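Local atomic coordinates of high affinity transport system protein p37 (Mycoplasma hyorhinis, PDB entry 3EKI), a protein that binds thiamine diphosphate and serves as the extracytoplasmic binding lipoprotein of a high-affinity transport system. Residues 132-137 and 141-146; 356-361 and 384-389; 122-127 and 362-367; 101-104 and 108-111; 52-57 and 377-382. All coordinates share one frame; numbering follows the deposited sequence.

Overall arrangement
The five contacts illustrate how one lobe of a binding protein is assembled mainly from carbon packing, none having a hydrogen bond between its two segments. Contact 3 is the buried one, an aromatic meeting of strand 122-125 with helix 354-369; contact 2 uses the same helix nearer the surface, where a lysine chain takes part. Contacts 1 and 4 are local, each joining a helix to the strand next to it in sequence, and they touch through Leu110 and Phe133. Contacts 1, 2 and 3 all reach one antiparallel sheet. Contact 5, between partly exposed residues beside the ligand, differs in chemistry: a tryptophan packs against a loop whose backbone meets thiamine diphosphate.

Contact 1: residues 132-137 and 141-146; sequences EFLKNN and ITPALE
Ile141 meets the helix in a hindered rotamer: with chi1 at 60°, its CG1 branch stands between the backbone N and the carbonyl carbon. From there the arm runs on fully extended to CD1 and serves two residues of segment 132-137. The terminal CD1 lies 4.1 Å from CE2 of Phe133, approaching the ring obliquely while the two side chains cross at about a right angle. Lower on the same arm, CG1 of Ile141 is met at 4.0 Å by CD2 of Leu134, which comes in on a slant. The other methyl of Leu134 goes to a different partner, CD1 standing tip to tip with CG of Pro143 at 3.7 Å. The forked leucine thus spans two strand residues that are themselves two apart.

This is a helix-turn-strand unit: helix 127-136 ends, the chain doubles back through a short turn, and strand 141-152 sets off, its residues 141-146 running at 142° to residues 132-136. The strand then enters the antiparallel sheet, where Ala144 and Leu145 both face Gly346 in a classic beta bulge. Two further helices close over the junction. Phe133 and Ile141 both rest on Ser114 of helix 106-115, whereas Leu134 and Pro143 both lean on Phe390 of helix 390-402. Earlier in the same helical turn, Glu132 uses OE2 to bond the hydroxyl of Tyr398.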
# COMPACT_ATOMS: atom_id res chain seq x y z
N GLU A 132 -0.27 13.06 -6.36
CA GLU A 132 0.25 14.34 -5.87
C GLU A 132 1.42 14.81 -6.73
O GLU A 132 1.63 16.00 -6.99
CB GLU A 132 0.66 14.22 -4.42
CG GLU A 132 -0.40 13.87 -3.39
CD GLU A 132 -1.43 14.95 -3.14
OE1 GLU A 132 -1.17 16.09 -3.56
OE2 GLU A 132 -2.48 14.66 -2.52
N PHE A 133 2.23 13.86 -7.22
CA PHE A 133 3.37 14.25 -8.06
C PHE A 133 2.87 14.82 -9.38
O PHE A 133 3.35 15.84 -9.88
CB PHE A 133 4.27 13.04 -8.29
CG PHE A 133 5.45 13.31 -9.22
CD1 PHE A 133 6.62 13.85 -8.72
CD2 PHE A 133 5.39 13.00 -10.56
CE1 PHE A 133 7.71 14.09 -9.55
CE2 PHE A 133 6.47 13.25 -11.41
CZ PHE A 133 7.63 13.78 -10.89
N LEU A 134 1.89 14.14 -9.97
CA LEU A 134 1.37 14.58 -11.27
C LEU A 134 0.55 15.86 -11.16
O LEU A 134 0.45 16.61 -12.13
CB LEU A 134 0.60 13.43 -11.91
CG LEU A 134 1.49 12.36 -12.53
CD1 LEU A 134 0.68 11.14 -12.94
CD2 LEU A 134 2.21 12.90 -13.76
N LYS A 135 -0.02 16.16 -10.00
CA LYS A 135 -0.69 17.44 -9.80
C LYS A 135 0.30 18.58 -9.99
O LYS A 135 -0.00 19.60 -10.60
CB LYS A 135 -1.33 17.48 -8.41
CG LYS A 135 -2.64 18.23 -8.35
CD LYS A 135 -3.65 17.56 -7.43
CE LYS A 135 -4.81 18.47 -7.06
NZ LYS A 135 -5.16 19.46 -8.12
N ASN A 136 1.51 18.37 -9.48
CA ASN A 136 2.60 19.32 -9.54
C ASN A 136 3.28 19.29 -10.91
O ASN A 136 3.87 20.29 -11.33
CB ASN A 136 3.65 19.00 -8.47
CG ASN A 136 3.16 19.21 -7.05
OD1 ASN A 136 2.35 20.10 -6.78
ND2 ASN A 136 3.65 18.36 -6.15
N ASN A 137 3.22 18.16 -11.59
CA ASN A 137 3.98 17.98 -12.84
C ASN A 137 3.14 17.30 -13.91
O ASN A 137 3.42 16.15 -14.29
CB ASN A 137 5.22 17.13 -12.56
CG ASN A 137 6.10 17.62 -11.44
OD1 ASN A 137 6.02 17.18 -10.29
ND2 ASN A 137 7.00 18.54 -11.78
N ILE A 141 5.01 12.04 -16.85
CA ILE A 141 5.18 10.58 -16.93
C ILE A 141 3.80 10.00 -17.22
O ILE A 141 2.77 10.69 -17.07
CB ILE A 141 5.85 9.96 -15.70
CG1 ILE A 141 5.07 10.19 -14.41
CG2 ILE A 141 7.29 10.44 -15.54
CD1 ILE A 141 5.69 9.64 -13.14
N THR A 142 3.70 8.74 -17.65
CA THR A 142 2.46 8.18 -18.14
C THR A 142 2.00 6.95 -17.39
O THR A 142 2.57 5.86 -17.48
CB THR A 142 2.66 7.76 -19.63
OG1 THR A 142 3.14 8.92 -20.34
CG2 THR A 142 1.35 7.31 -20.22
N PRO A 143 0.97 7.11 -16.56
CA PRO A 143 0.40 5.97 -15.84
C PRO A 143 -0.24 5.01 -16.82
O PRO A 143 -0.94 5.45 -17.75
CB PRO A 143 -0.66 6.61 -14.94
CG PRO A 143 -0.24 8.03 -14.82
CD PRO A 143 0.33 8.39 -16.18
N ALA A 144 -0.02 3.73 -16.61
CA ALA A 144 -0.55 2.72 -17.52
C ALA A 144 -1.11 1.41 -16.93
O ALA A 144 -1.95 0.79 -17.53
CB ALA A 144 0.52 2.36 -18.49
N LEU A 145 -0.56 1.01 -15.80
CA LEU A 145 -0.91 -0.26 -15.19
C LEU A 145 -1.53 -0.01 -13.82
O LEU A 145 -0.97 0.78 -13.06
CB LEU A 145 0.38 -1.07 -15.04
CG LEU A 145 0.33 -2.46 -14.40
CD1 LEU A 145 -0.11 -3.50 -15.42
CD2 LEU A 145 1.66 -2.91 -13.81
N GLU A 146 -2.65 -0.67 -13.52
CA GLU A 146 -3.18 -0.61 -12.17
C GLU A 146 -2.98 -1.98 -11.53
O GLU A 146 -3.45 -2.96 -12.11
CB GLU A 146 -4.68 -0.28 -12.18
CG GLU A 146 -5.25 -0.14 -10.77
CD GLU A 146 -6.68 0.36 -10.72
OE1 GLU A 146 -7.33 0.55 -11.76
OE2 GLU A 146 -7.17 0.53 -9.58

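Contact 2: residues 356-361 and 384-389; sequences EQNLIV and YKKIDN
Val361 directs CG1 anti to its own backbone N (chi1 169°), which sets this methyl against CA and CB of Lys386. The example is helix-on-sheet packing in the alpha/beta architecture of the PBP-like fold: helix 354-369 lies against strand 383-386, and here residues 356-361 run nearly antiparallel to residues 384-386, at 153°, with the axes of these short segments 9.5 Å apart. Val361 CG1 sits 3.8 Å from CA of Lys386 and almost as near its CB, so the methyl touches the strand backbone itself, and the two side chains cross at about a right angle. The second methyl of Val361, CG2, is turned to strand 141-152 and packs on the carbonyl O of Ala144. Strand 141-152 is tied to segment 384-389 by backbone bonds between Lys385 and Glu146 and between Ile387 and Ala144. Tyr384 leads the other way, its ring meeting that of Phe364 and its hydroxyl bonded to Asp373. Toward solvent the extended lysine chain passes along the helix, and there the amide of Asn358 comes beside a methylene, OD1 lying 4.2 Å from CE of Lys386.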
# COMPACT_ATOMS: atom_id res chain seq x y z
N GLU A 356 4.42 -0.42 -27.41
CA GLU A 356 5.26 -1.14 -26.45
C GLU A 356 4.68 -1.06 -25.04
O GLU A 356 4.66 -2.08 -24.32
CB GLU A 356 6.69 -0.61 -26.51
CG GLU A 356 7.71 -1.50 -25.80
CD GLU A 356 9.15 -1.08 -26.02
OE1 GLU A 356 9.33 0.04 -26.55
OE2 GLU A 356 10.08 -1.84 -25.67
N GLN A 357 4.20 0.11 -24.64
CA GLN A 357 3.59 0.25 -23.31
C GLN A 357 2.42 -0.70 -23.16
O GLN A 357 2.28 -1.44 -22.18
CB GLN A 357 3.14 1.70 -23.06
CG GLN A 357 4.20 2.75 -22.93
CD GLN A 357 3.61 4.10 -22.56
OE1 GLN A 357 2.60 4.13 -21.87
NE2 GLN A 357 4.20 5.18 -23.01
N ASN A 358 1.52 -0.73 -24.12
CA ASN A 358 0.36 -1.59 -24.06
C ASN A 358 0.74 -3.06 -24.06
O ASN A 358 0.11 -3.87 -23.38
CB ASN A 358 -0.61 -1.30 -25.21
CG ASN A 358 -1.18 0.11 -25.15
OD1 ASN A 358 -1.26 0.72 -24.08
ND2 ASN A 358 -1.54 0.67 -26.30
N LEU A 359 1.78 -3.47 -24.79
CA LEU A 359 2.24 -4.87 -24.73
C LEU A 359 2.84 -5.20 -23.36
O LEU A 359 2.68 -6.30 -22.86
CB LEU A 359 3.28 -5.10 -25.81
CG LEU A 359 2.75 -5.31 -27.22
CD1 LEU A 359 3.92 -5.11 -28.18
CD2 LEU A 359 2.14 -6.69 -27.43
N ILE A 360 3.50 -4.22 -22.75
CA ILE A 360 4.06 -4.45 -21.41
C ILE A 360 2.90 -4.58 -20.42
O ILE A 360 2.94 -5.52 -19.59
CB ILE A 360 5.09 -3.37 -21.05
CG1 ILE A 360 6.39 -3.51 -21.87
CG2 ILE A 360 5.39 -3.34 -19.57
CD1 ILE A 360 7.30 -2.29 -21.75
N VAL A 361 1.90 -3.73 -20.51
CA VAL A 361 0.73 -3.89 -19.62
C VAL A 361 0.10 -5.26 -19.78
O VAL A 361 -0.17 -5.97 -18.81
CB VAL A 361 -0.30 -2.76 -19.85
CG1 VAL A 361 -1.62 -3.05 -19.16
CG2 VAL A 361 0.25 -1.41 -19.39
N TYR A 384 -3.53 -7.42 -12.16
CA TYR A 384 -3.26 -6.21 -12.91
C TYR A 384 -4.39 -5.87 -13.87
O TYR A 384 -5.06 -6.78 -14.37
CB TYR A 384 -1.97 -6.38 -13.74
CG TYR A 384 -0.74 -6.74 -12.95
CD1 TYR A 384 -0.32 -8.06 -12.91
CD2 TYR A 384 0.01 -5.81 -12.24
CE1 TYR A 384 0.81 -8.41 -12.20
CE2 TYR A 384 1.14 -6.16 -11.53
CZ TYR A 384 1.54 -7.47 -11.50
OH TYR A 384 2.65 -7.84 -10.79
N LYS A 385 -4.60 -4.59 -14.13
CA LYS A 385 -5.54 -4.09 -15.13
C LYS A 385 -4.86 -2.97 -15.91
O LYS A 385 -3.96 -2.29 -15.40
CB LYS A 385 -6.80 -3.54 -14.45
CG LYS A 385 -7.33 -4.30 -13.26
CD LYS A 385 -8.81 -4.01 -13.00
CE LYS A 385 -9.12 -3.72 -11.54
NZ LYS A 385 -10.12 -4.66 -10.95
N LYS A 386 -5.26 -2.71 -17.15
CA LYS A 386 -4.88 -1.54 -17.89
C LYS A 386 -5.55 -0.29 -17.33
O LYS A 386 -6.74 -0.37 -17.00
CB LYS A 386 -5.33 -1.70 -19.35
CG LYS A 386 -4.93 -0.57 -20.29
CD LYS A 386 -5.66 -0.70 -21.63
CE LYS A 386 -5.23 0.38 -22.62
NZ LYS A 386 -5.91 0.19 -23.94
N ILE A 387 -4.84 0.82 -17.24
CA ILE A 387 -5.56 2.06 -16.93
C ILE A 387 -6.12 2.67 -18.21
O ILE A 387 -5.34 2.95 -19.11
CB ILE A 387 -4.66 3.07 -16.20
CG1 ILE A 387 -4.22 2.46 -14.87
CG2 ILE A 387 -5.34 4.41 -16.07
CD1 ILE A 387 -3.40 3.28 -13.95
N ASP A 388 -7.43 2.81 -18.24
CA ASP A 388 -8.10 3.34 -19.43
C ASP A 388 -8.30 4.85 -19.32
O ASP A 388 -8.36 5.55 -20.33
CB ASP A 388 -9.43 2.60 -19.61
CG ASP A 388 -9.27 1.10 -19.70
OD1 ASP A 388 -8.61 0.60 -20.63
OD2 ASP A 388 -9.82 0.38 -18.83
N ASN A 389 -8.40 5.34 -18.08
CA ASN A 389 -8.66 6.73 -17.77
C ASN A 389 -8.09 7.07 -16.38
O ASN A 389 -8.77 6.76 -15.40
CB ASN A 389 -10.15 7.02 -17.78
CG ASN A 389 -10.45 8.50 -17.66
OD1 ASN A 389 -9.69 9.26 -17.05
ND2 ASN A 389 -11.57 8.91 -18.26

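Contact 3: residues 122-127 and 362-367; sequences FGINAS and QTFINL
Phe122 and Phe364 reach out from facing sides and meet obliquely through CE2 and CZ of each; their planes differ by only 30° but are laterally displaced, with little of one ring over the other. The centroids are 5.6 Å apart, while at the point of contact CE2 of Phe122 lies 3.8 Å from CE2 of Phe364. On the helix, chi1 of -86° keeps the Phe364 ring beside its backbone N, and it reaches across to the strand from there. Ile124, two residues along, brings CD1 obliquely to the same ring, 4.4 Å from CE1 of Phe364. Here helix 354-369 packs on strand 122-125 of the antiparallel sheet, one layer of the lobe against the next. The pair belongs to a wider aromatic cluster: Phe76 stands edge-to-face with Phe364, while Phe48 and Phe348 meet Phe122. The strand leads to Ala126, the residue before the next helix and part of the thiamine diphosphate pocket; its carbonyl O accepts a hydrogen bond from ND2 of Asn125 at 3.0 Å, in the carbonyl plane on a lone pair. On the helix, NE2 of Gln362 gives a nearly straight bond (165°) to OD1 of Asn366, approaching from above that carbonyl plane.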
# COMPACT_ATOMS: atom_id res chain seq x y z
N PHE A 122 10.32 2.28 -16.57
CA PHE A 122 9.04 2.00 -15.92
C PHE A 122 9.27 1.70 -14.45
O PHE A 122 10.30 1.19 -14.03
CB PHE A 122 8.39 0.80 -16.60
CG PHE A 122 7.14 0.20 -16.04
CD1 PHE A 122 5.90 0.63 -16.47
CD2 PHE A 122 7.22 -0.81 -15.09
CE1 PHE A 122 4.74 0.06 -15.95
CE2 PHE A 122 6.08 -1.38 -14.56
CZ PHE A 122 4.86 -0.93 -15.02
N GLY A 123 8.23 1.99 -13.68
CA GLY A 123 8.22 1.45 -12.31
C GLY A 123 6.82 1.50 -11.73
O GLY A 123 5.89 2.02 -12.34
N ILE A 124 6.63 0.92 -10.54
CA ILE A 124 5.31 0.85 -9.92
C ILE A 124 5.34 1.64 -8.60
O ILE A 124 6.26 1.40 -7.82
CB ILE A 124 4.90 -0.61 -9.71
CG1 ILE A 124 4.88 -1.37 -11.04
CG2 ILE A 124 3.57 -0.67 -8.99
CD1 ILE A 124 4.70 -2.87 -10.93
N ASN A 125 4.39 2.56 -8.47
CA ASN A 125 4.39 3.56 -7.43
C ASN A 125 3.07 3.57 -6.67
O ASN A 125 2.03 3.28 -7.23
CB ASN A 125 4.61 4.98 -7.99
CG ASN A 125 5.25 5.92 -7.00
OD1 ASN A 125 6.47 5.98 -6.88
ND2 ASN A 125 4.49 6.71 -6.24
N ALA A 126 3.17 3.98 -5.41
CA ALA A 126 1.93 4.16 -4.64
C ALA A 126 1.05 5.18 -5.36
O ALA A 126 1.56 6.19 -5.85
CB ALA A 126 2.28 4.61 -3.24
N SER A 127 -0.25 4.91 -5.43
CA SER A 127 -1.15 5.76 -6.18
C SER A 127 -1.26 7.18 -5.66
O SER A 127 -1.23 8.18 -6.40
CB SER A 127 -2.54 5.11 -6.21
OG SER A 127 -3.15 5.11 -4.92
N GLN A 362 -0.14 -5.71 -21.01
CA GLN A 362 -0.78 -7.00 -21.24
C GLN A 362 0.09 -8.15 -20.77
O GLN A 362 -0.44 -9.18 -20.34
CB GLN A 362 -1.09 -7.16 -22.73
CG GLN A 362 -2.07 -8.30 -23.01
CD GLN A 362 -3.41 -8.05 -22.34
OE1 GLN A 362 -3.96 -6.98 -22.56
NE2 GLN A 362 -3.87 -9.03 -21.58
N THR A 363 1.41 -7.94 -20.84
CA THR A 363 2.31 -8.98 -20.34
C THR A 363 2.15 -9.15 -18.82
O THR A 363 2.13 -10.30 -18.35
CB THR A 363 3.76 -8.69 -20.74
OG1 THR A 363 3.85 -8.76 -22.17
CG2 THR A 363 4.70 -9.75 -20.18
N PHE A 364 2.02 -8.07 -18.07
CA PHE A 364 1.76 -8.18 -16.63
C PHE A 364 0.48 -8.99 -16.41
O PHE A 364 0.46 -9.92 -15.60
CB PHE A 364 1.66 -6.82 -15.93
CG PHE A 364 2.97 -6.23 -15.49
CD1 PHE A 364 3.63 -6.68 -14.36
CD2 PHE A 364 3.57 -5.22 -16.21
CE1 PHE A 364 4.82 -6.10 -13.97
CE2 PHE A 364 4.76 -4.65 -15.85
CZ PHE A 364 5.41 -5.10 -14.72
N ILE A 365 -0.58 -8.64 -17.11
CA ILE A 365 -1.89 -9.25 -16.99
C ILE A 365 -1.82 -10.74 -17.27
O ILE A 365 -2.32 -11.60 -16.53
CB ILE A 365 -2.91 -8.53 -17.90
CG1 ILE A 365 -3.18 -7.10 -17.45
CG2 ILE A 365 -4.20 -9.32 -18.00
CD1 ILE A 365 -3.94 -6.22 -18.41
N ASN A 366 -1.16 -11.06 -18.40
CA ASN A 366 -1.09 -12.47 -18.80
C ASN A 366 -0.20 -13.27 -17.88
O ASN A 366 -0.50 -14.46 -17.65
CB ASN A 366 -0.63 -12.59 -20.27
CG ASN A 366 -1.61 -12.05 -21.27
OD1 ASN A 366 -2.73 -11.61 -21.01
ND2 ASN A 366 -1.21 -12.07 -22.54
N LEU A 367 0.87 -12.72 -17.32
CA LEU A 367 1.75 -13.40 -16.39
C LEU A 367 0.98 -13.75 -15.10
O LEU A 367 1.19 -14.82 -14.54
CB LEU A 367 3.00 -12.62 -15.99
CG LEU A 367 4.14 -12.50 -17.02
CD1 LEU A 367 5.25 -11.66 -16.42
CD2 LEU A 367 4.67 -13.86 -17.45

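Contact 4: residues 101-104 and 108-111; sequences TPIQ and VLLN
Ile103, the last residue of strand 97-103, and Leu109, in the first turns of helix 106-115, have CA atoms 6.4 Å apart, with Gln104 and Val108 paired at almost the same spacing after a tight change of direction. Ile103 carries the inner part of the contact. Its CG2 lies anti to the backbone N (the chi1 of -55° being that of CG1), and this methyl rests against the helix: it is 3.7 Å from the backbone N of Leu109 and 3.9 Å from CB of Val108. The side chains of Ile103 and Leu109 cross at about a right angle, with CG1 of Ile103 4.1 Å from CD1 of Leu109. Gln104 closes the outer side. Bent at chi2 (88°), its chain folds back so that the amide lies across the valine, and NE2 of Gln104 touches CG1 of Val108 at 3.6 Å with CG2 hardly farther. Val108 is thus held between an isoleucine methyl and an amide near the surface, while its backbone N is bonded to OD2 of Asp105. Leu109 continues inward to Asn125. Since strand 97-103 lies parallel to strand 45-51, with helices 52-55 and 64-85 between them in sequence, the junction continues a beta-alpha-beta crossover into the next helix, as is characteristic of alpha/beta lobes in PBP-like proteins.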
# COMPACT_ATOMS: atom_id res chain seq x y z
N THR A 101 16.73 -2.21 -12.29
CA THR A 101 17.74 -1.33 -11.70
C THR A 101 17.27 -1.00 -10.29
O THR A 101 16.05 -0.81 -10.09
CB THR A 101 17.99 -0.13 -12.62
OG1 THR A 101 19.21 0.53 -12.23
CG2 THR A 101 16.88 0.90 -12.53
N PRO A 102 18.14 -0.98 -9.28
CA PRO A 102 17.71 -0.60 -7.92
C PRO A 102 17.36 0.87 -7.82
O PRO A 102 18.07 1.71 -8.36
CB PRO A 102 18.94 -0.86 -7.04
CG PRO A 102 20.10 -0.76 -7.98
CD PRO A 102 19.57 -1.33 -9.28
N ILE A 103 16.27 1.15 -7.11
CA ILE A 103 15.85 2.52 -6.86
C ILE A 103 15.68 2.78 -5.36
O ILE A 103 15.03 2.01 -4.65
CB ILE A 103 14.53 2.86 -7.58
CG1 ILE A 103 14.59 2.61 -9.09
CG2 ILE A 103 14.13 4.29 -7.27
CD1 ILE A 103 15.61 3.48 -9.78
N GLN A 104 16.30 3.87 -4.93
CA GLN A 104 16.41 4.15 -3.49
C GLN A 104 15.05 4.38 -2.85
O GLN A 104 14.76 3.85 -1.77
CB GLN A 104 17.37 5.33 -3.31
CG GLN A 104 18.70 5.19 -4.04
CD GLN A 104 18.78 5.67 -5.47
OE1 GLN A 104 18.68 4.90 -6.43
NE2 GLN A 104 18.98 6.98 -5.66
N VAL A 108 12.95 9.24 -6.01
CA VAL A 108 13.94 8.96 -7.05
C VAL A 108 13.27 8.31 -8.25
O VAL A 108 13.62 8.58 -9.40
CB VAL A 108 15.07 8.05 -6.52
CG1 VAL A 108 16.08 7.75 -7.61
CG2 VAL A 108 15.74 8.72 -5.32
N LEU A 109 12.30 7.44 -8.02
CA LEU A 109 11.66 6.79 -9.16
C LEU A 109 10.96 7.80 -10.03
O LEU A 109 11.11 7.84 -11.26
CB LEU A 109 10.63 5.75 -8.70
CG LEU A 109 9.93 5.01 -9.85
CD1 LEU A 109 10.91 3.97 -10.40
CD2 LEU A 109 8.63 4.38 -9.42
N LEU A 110 10.14 8.64 -9.37
CA LEU A 110 9.34 9.57 -10.16
C LEU A 110 10.22 10.65 -10.76
O LEU A 110 9.97 11.00 -11.91
CB LEU A 110 8.21 10.17 -9.34
CG LEU A 110 7.22 9.17 -8.75
CD1 LEU A 110 6.18 9.93 -7.95
CD2 LEU A 110 6.59 8.29 -9.82
N ASN A 111 11.20 11.14 -10.02
CA ASN A 111 12.08 12.13 -10.63
C ASN A 111 12.84 11.54 -11.81
O ASN A 111 13.03 12.19 -12.84
CB ASN A 111 13.09 12.64 -9.61
CG ASN A 111 12.52 13.53 -8.53
OD1 ASN A 111 11.38 13.98 -8.60
ND2 ASN A 111 13.35 13.78 -7.52

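Contact 5: residues 52-57 and 377-382; sequences EAWLNK and PLLGYN. With TPP (thiamine diphosphate), chain B.
Trp54, on the short helix 52-55, and Leu379, in the irregular loop 377-382, have CA atoms 9.9 Å apart, the closest CA pair of the two segments, so side chains alone bridge the interval. CG of Trp54 lies anti to the backbone N (chi1 -177°), which carries the indole toward the loop, where it receives two leucines differently. Leu378 comes to its edge, close to the ring plane, with CD1 3.9 Å from CZ2 of Trp54 and the side chains crossing at about a right angle. Leu379 goes over one face, toward the rim, where its CD1 is 4.2 Å from NE1 of Trp54; a further ring, that of Tyr375, stands edge-to-face with the indole.

Behind these leucines the loop turns its backbone to thiamine diphosphate. The carbonyl O of Leu379 is 3.0 Å from the thiazolium C2. Gly380, at a positive phi of 97°, brings its bare CA within 3.6 Å of the pyrimidine N1'. Tyr381 adds its ring, CE1 being 4.0 Å from S1 of the ligand, and its hydroxyl is bonded to Asp344. The ligand is also hydrogen-bonded to Lys129 and Lys258, among others. Apolar packing on one side of the loop is thus paired with a carbonyl oxygen facing C2 on the other, an approach that probably favours the positively charged thiazolium electrostatically.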
# COMPACT_ATOMS: atom_id res chain seq x y z
N GLU A 52 15.73 -0.92 -4.00
CA GLU A 52 17.11 -1.21 -3.70
C GLU A 52 17.20 -2.13 -2.49
O GLU A 52 17.84 -3.18 -2.55
CB GLU A 52 17.84 0.09 -3.43
CG GLU A 52 19.35 0.01 -3.35
CD GLU A 52 19.96 1.40 -3.41
OE1 GLU A 52 20.21 1.97 -2.32
OE2 GLU A 52 20.17 1.92 -4.53
N ALA A 53 16.54 -1.73 -1.41
CA ALA A 53 16.45 -2.55 -0.22
C ALA A 53 15.92 -3.94 -0.53
O ALA A 53 16.38 -4.96 -0.01
CB ALA A 53 15.50 -1.90 0.79
N TRP A 54 14.91 -4.01 -1.40
CA TRP A 54 14.32 -5.31 -1.68
C TRP A 54 15.28 -6.24 -2.42
O TRP A 54 15.38 -7.42 -2.11
CB TRP A 54 13.03 -5.16 -2.49
CG TRP A 54 12.33 -6.46 -2.75
CD1 TRP A 54 11.47 -7.12 -1.94
CD2 TRP A 54 12.45 -7.26 -3.93
NE1 TRP A 54 11.03 -8.29 -2.52
CE2 TRP A 54 11.63 -8.39 -3.75
CE3 TRP A 54 13.18 -7.11 -5.11
CZ2 TRP A 54 11.51 -9.38 -4.73
CZ3 TRP A 54 13.07 -8.09 -6.08
CH2 TRP A 54 12.25 -9.20 -5.87
N LEU A 55 15.93 -5.66 -3.41
CA LEU A 55 16.79 -6.36 -4.36
C LEU A 55 18.01 -6.93 -3.65
O LEU A 55 18.43 -8.07 -3.85
CB LEU A 55 17.19 -5.40 -5.46
CG LEU A 55 17.60 -5.87 -6.85
CD1 LEU A 55 16.53 -6.72 -7.53
CD2 LEU A 55 17.93 -4.65 -7.70
N ASN A 56 18.58 -6.10 -2.79
CA ASN A 56 19.80 -6.48 -2.08
C ASN A 56 19.49 -7.11 -0.73
O ASN A 56 20.40 -7.29 0.08
CB ASN A 56 20.72 -5.26 -1.95
CG ASN A 56 21.10 -4.66 -3.29
OD1 ASN A 56 21.09 -5.30 -4.35
ND2 ASN A 56 21.44 -3.37 -3.29
N LYS A 57 18.24 -7.47 -0.47
CA LYS A 57 17.83 -8.07 0.80
C LYS A 57 18.19 -9.54 0.90
O LYS A 57 18.36 -10.23 -0.11
CB LYS A 57 16.32 -7.89 0.99
CG LYS A 57 15.75 -8.36 2.31
CD LYS A 57 15.84 -7.29 3.39
CE LYS A 57 15.19 -7.75 4.69
NZ LYS A 57 14.72 -6.62 5.53
N PRO A 377 3.37 -10.79 -6.40
CA PRO A 377 2.70 -11.22 -5.14
C PRO A 377 3.57 -10.98 -3.92
O PRO A 377 3.03 -10.87 -2.81
CB PRO A 377 2.43 -12.70 -5.38
CG PRO A 377 2.40 -12.82 -6.87
CD PRO A 377 3.54 -11.94 -7.30
N LEU A 378 4.88 -10.81 -4.05
CA LEU A 378 5.74 -10.50 -2.91
C LEU A 378 5.53 -9.08 -2.38
O LEU A 378 5.90 -8.73 -1.26
CB LEU A 378 7.22 -10.72 -3.25
CG LEU A 378 7.59 -12.17 -3.55
CD1 LEU A 378 9.05 -12.27 -3.95
CD2 LEU A 378 7.32 -13.05 -2.34
N LEU A 379 4.92 -8.25 -3.22
CA LEU A 379 4.62 -6.88 -2.92
C LEU A 379 3.13 -6.66 -2.68
O LEU A 379 2.68 -5.55 -2.42
CB LEU A 379 5.09 -5.98 -4.08
CG LEU A 379 6.56 -5.58 -4.09
CD1 LEU A 379 7.48 -6.77 -4.24
CD2 LEU A 379 6.80 -4.58 -5.22
N GLY A 380 2.32 -7.71 -2.81
CA GLY A 380 0.89 -7.54 -2.68
C GLY A 380 0.18 -7.41 -4.00
O GLY A 380 -1.02 -7.15 -4.07
N TYR A 381 0.90 -7.55 -5.13
CA TYR A 381 0.28 -7.39 -6.43
C TYR A 381 -0.17 -8.75 -6.94
O TYR A 381 0.65 -9.52 -7.46
CB TYR A 381 1.20 -6.73 -7.46
CG TYR A 381 1.91 -5.49 -7.02
CD1 TYR A 381 1.36 -4.60 -6.10
CD2 TYR A 381 3.18 -5.16 -7.51
CE1 TYR A 381 2.03 -3.46 -5.70
CE2 TYR A 381 3.83 -4.02 -7.10
CZ TYR A 381 3.27 -3.16 -6.19
OH TYR A 381 3.98 -2.03 -5.82
N ASN A 382 -1.45 -9.04 -6.77
CA ASN A 382 -2.04 -10.32 -7.11
C ASN A 382 -2.82 -10.27 -8.41
O ASN A 382 -3.39 -11.26 -8.85
CB ASN A 382 -2.95 -10.80 -5.97
CG ASN A 382 -2.17 -10.94 -4.69
OD1 ASN A 382 -2.46 -10.23 -3.71
ND2 ASN A 382 -1.20 -11.84 -4.70
N1' TPP B . 1.23 -7.30 0.94
C2' TPP B . 2.49 -7.80 0.94
CM2 TPP B . 2.70 -9.29 0.69
N3' TPP B . 3.55 -6.98 1.14
C4' TPP B . 3.34 -5.64 1.25
N4' TPP B . 4.41 -4.85 1.36
C5' TPP B . 2.04 -5.12 1.31
C6' TPP B . 0.99 -6.01 1.15
C7' TPP B . 1.70 -3.64 1.52
N3 TPP B . 1.60 -2.82 0.30
C2 TPP B . 2.29 -3.02 -0.82
S1 TPP B . 1.83 -1.83 -2.01
C5 TPP B . 0.71 -1.06 -0.91
C4 TPP B . 0.83 -1.69 0.31
CM4 TPP B . -0.17 -1.42 1.46
C6 TPP B . -0.09 0.20 -1.24
C7 TPP B . 0.82 1.44 -1.18
O7 TPP B . 1.29 1.61 0.17
PA TPP B . 2.60 2.41 0.58
O1A TPP B . 2.92 2.08 1.99
O2A TPP B . 3.71 2.13 -0.40
O3A TPP B . 2.32 3.94 0.36
PB TPP B . 1.65 4.95 1.42
O1B TPP B . 0.25 4.52 1.73
O2B TPP B . 1.69 6.34 0.67
O3B TPP B . 2.59 5.09 2.70